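Local coordinates for uncharacterized protein (Legionella pneumophila subsp. pneumophila, PDB 5T2X) that is of unknown function, a DUF5630-family protein of Legionella pneumophila whose modelled chain is mostly helical and has no strands, at residues A[79-84]-A[131-136]. Residues are numbered along the deposited sequence; the frame is centred on the assembly and turned at random.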
loop_
_atom_site.group_PDB
_atom_site.type_symbol
_atom_site.label_atom_id
_atom_site.label_comp_id
_atom_site.label_asym_id
_atom_site.label_seq_id
_atom_site.Cartn_x
_atom_site.Cartn_y
_atom_site.Cartn_z
ATOM N N GLU A 79 -3.183 21.367 -2.199
ATOM C CA GLU A 79 -2.418 22.465 -2.780
ATOM C C GLU A 79 -0.949 22.093 -2.932
ATOM O O GLU A 79 -0.366 22.255 -4.009
ATOM C CB GLU A 79 -2.575 23.722 -1.923
ATOM C CG GLU A 79 -2.154 25.008 -2.622
ATOM C CD GLU A 79 -2.288 26.227 -1.729
ATOM O OE1 GLU A 79 -1.846 26.161 -0.563
ATOM O OE2 GLU A 79 -2.840 27.249 -2.188
ATOM N N HIS A 80 -0.334 21.585 -1.863
ATOM C CA HIS A 80 1.082 21.238 -1.865
ATOM C C HIS A 80 1.305 19.729 -1.804
ATOM O O HIS A 80 2.338 19.271 -1.310
ATOM C CB HIS A 80 1.804 21.936 -0.715
ATOM C CG HIS A 80 1.959 23.413 -0.907
ATOM N ND1 HIS A 80 0.992 24.318 -0.527
ATOM C CD2 HIS A 80 2.963 24.142 -1.450
ATOM C CE1 HIS A 80 1.396 25.541 -0.821
ATOM N NE2 HIS A 80 2.588 25.462 -1.382
ATOM N N PHE A 81 0.348 18.950 -2.303
ATOM C CA PHE A 81 0.520 17.510 -2.428
ATOM C C PHE A 81 -0.465 16.978 -3.457
ATOM O O PHE A 81 -1.639 17.356 -3.456
ATOM C CB PHE A 81 0.318 16.786 -1.092
ATOM C CG PHE A 81 0.195 15.295 -1.232
ATOM C CD1 PHE A 81 1.268 14.538 -1.675
ATOM C CD2 PHE A 81 -0.994 14.651 -0.932
ATOM C CE1 PHE A 81 1.159 13.168 -1.813
ATOM C CE2 PHE A 81 -1.109 13.280 -1.065
ATOM C CZ PHE A 81 -0.031 12.538 -1.506
ATOM N N SER A 82 0.024 16.096 -4.326
ATOM C CA SER A 82 -0.805 15.451 -5.334
ATOM C C SER A 82 -0.398 13.990 -5.442
ATOM O O SER A 82 0.795 13.678 -5.492
ATOM C CB SER A 82 -0.668 16.144 -6.695
ATOM O OG SER A 82 -1.113 17.488 -6.630
ATOM N N PHE A 83 -1.389 13.102 -5.467
ATOM C CA PHE A 83 -1.112 11.683 -5.628
ATOM C C PHE A 83 -0.565 11.401 -7.023
ATOM O O PHE A 83 -0.915 12.067 -8.000
ATOM C CB PHE A 83 -2.375 10.855 -5.388
ATOM C CG PHE A 83 -2.824 10.831 -3.954
ATOM C CD1 PHE A 83 -3.793 11.709 -3.502
ATOM C CD2 PHE A 83 -2.276 9.926 -3.060
ATOM C CE1 PHE A 83 -4.209 11.687 -2.184
ATOM C CE2 PHE A 83 -2.686 9.900 -1.741
ATOM C CZ PHE A 83 -3.654 10.780 -1.302
ATOM N N GLU A 84 0.306 10.401 -7.105
ATOM C CA GLU A 84 0.900 9.982 -8.364
ATOM C C GLU A 84 0.620 8.503 -8.590
ATOM O O GLU A 84 0.501 7.724 -7.640
ATOM C CB GLU A 84 2.413 10.244 -8.382
ATOM C CG GLU A 84 2.791 11.696 -8.125
ATOM C CD GLU A 84 4.287 11.937 -8.204
ATOM O OE1 GLU A 84 5.012 11.043 -8.692
ATOM O OE2 GLU A 84 4.738 13.021 -7.778
ATOM N N CYS A 131 -3.579 -0.886 -0.767
ATOM C CA CYS A 131 -3.186 0.464 -0.389
ATOM C C CYS A 131 -2.040 0.416 0.614
ATOM O O CYS A 131 -2.095 -0.327 1.599
ATOM C CB CYS A 131 -4.378 1.214 0.201
ATOM S SG CYS A 131 -4.009 2.896 0.742
ATOM N N PHE A 132 -0.996 1.213 0.361
ATOM C CA PHE A 132 0.160 1.221 1.253
ATOM C C PHE A 132 -0.218 1.709 2.645
ATOM O O PHE A 132 0.294 1.198 3.648
ATOM C CB PHE A 132 1.276 2.090 0.674
ATOM C CG PHE A 132 2.438 2.285 1.612
ATOM C CD1 PHE A 132 3.456 1.349 1.679
ATOM C CD2 PHE A 132 2.507 3.403 2.433
ATOM C CE1 PHE A 132 4.522 1.523 2.544
ATOM C CE2 PHE A 132 3.567 3.579 3.300
ATOM C CZ PHE A 132 4.578 2.639 3.354
ATOM N N TYR A 133 -1.096 2.712 2.725
ATOM C CA TYR A 133 -1.520 3.223 4.024
ATOM C C TYR A 133 -2.183 2.131 4.851
ATOM O O TYR A 133 -1.984 2.055 6.069
ATOM C CB TYR A 133 -2.477 4.403 3.838
ATOM C CG TYR A 133 -1.960 5.501 2.935
ATOM C CD1 TYR A 133 -0.650 5.949 3.028
ATOM C CD2 TYR A 133 -2.786 6.087 1.984
ATOM C CE1 TYR A 133 -0.178 6.953 2.203
ATOM C CE2 TYR A 133 -2.325 7.088 1.155
ATOM C CZ TYR A 133 -1.021 7.518 1.268
ATOM O OH TYR A 133 -0.563 8.517 0.440
ATOM N N ALA A 134 -2.972 1.271 4.204
ATOM C CA ALA A 134 -3.650 0.198 4.921
ATOM C C ALA A 134 -2.658 -0.851 5.404
ATOM O O ALA A 134 -2.714 -1.286 6.560
ATOM C CB ALA A 134 -4.714 -0.439 4.028
ATOM N N TYR A 135 -1.744 -1.277 4.526
ATOM C CA TYR A 135 -0.726 -2.243 4.929
ATOM C C TYR A 135 0.127 -1.699 6.068
ATOM O O TYR A 135 0.477 -2.436 6.998
ATOM C CB TYR A 135 0.151 -2.612 3.732
ATOM C CG TYR A 135 -0.503 -3.566 2.757
ATOM C CD1 TYR A 135 -1.324 -4.592 3.204
ATOM C CD2 TYR A 135 -0.299 -3.438 1.387
ATOM C CE1 TYR A 135 -1.923 -5.470 2.316
ATOM C CE2 TYR A 135 -0.895 -4.310 0.490
ATOM C CZ TYR A 135 -1.707 -5.322 0.961
ATOM O OH TYR A 135 -2.302 -6.193 0.075
ATOM N N ASN A 136 0.465 -0.409 6.017
ATOM C CA ASN A 136 1.253 0.192 7.087
ATOM C C ASN A 136 0.474 0.213 8.397
ATOM O O ASN A 136 1.007 -0.147 9.454
ATOM C CB ASN A 136 1.677 1.607 6.692
ATOM C CG ASN A 136 2.551 2.268 7.737
ATOM O OD1 ASN A 136 3.319 1.603 8.431
ATOM N ND2 ASN A 136 2.434 3.584 7.861
#
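Tyr133 OH meets the ring edge of Phe83 while its polar partner lies elsewhere: it hydrogen-bonds to the backbone O of Asn219. Phe83 CE2 stands 3.3 Å from Tyr133 OH, near the plane of the phenylalanine ring, and CD2 of the same edge follows at 4.1 Å from that oxygen. The two side chains approach from opposite directions, and Tyr133 CE2 lies 4.1 Å from Phe83 CE2, so the meeting is rim against rim. With the ring planes about 66° apart, neither ring stacks flat on the other. No hydrogen bond links the two segments, and the buried surface totals just 76 Å². The C-H edge of Phe83 thus lies against the phenol oxygen, with Tyr133 CE2 next to it as the apolar part of the contact, and the hydroxyl rotation is probably set by the Asn219 carbonyl.

With CG anti to the carbonyl carbon in both residues (chi1 -70° in Phe83, -52° in Tyr133), the rings point at each other; they bridge segments whose nearest CA atoms, those of Phe83 and Cys131, are 12.6 Å apart. Phe81 backs the contact: its CE2 projects over the centre of one Phe83 face, 3.5 Å above the plane of that ring. Phe81 CZ comes no closer than 4.5 Å to Tyr133 OH, and obliquely.

The contact is buried and joins the loop between helices 66-76 and 91-111 to the first turn of helix 132-147, where Cys131 holds the N-cap position. Tyr101 and Phe222 also meet the Tyr133 ring, the latter with nearly parallel planes. Asn219, at the end of helix 211-220, ties the pieces together, since its side-chain ND2 hydrogen-bonds to Glu84 O while its own carbonyl holds Tyr133; Phe81 packs on Asn218 of that helix, beside helix 132-147.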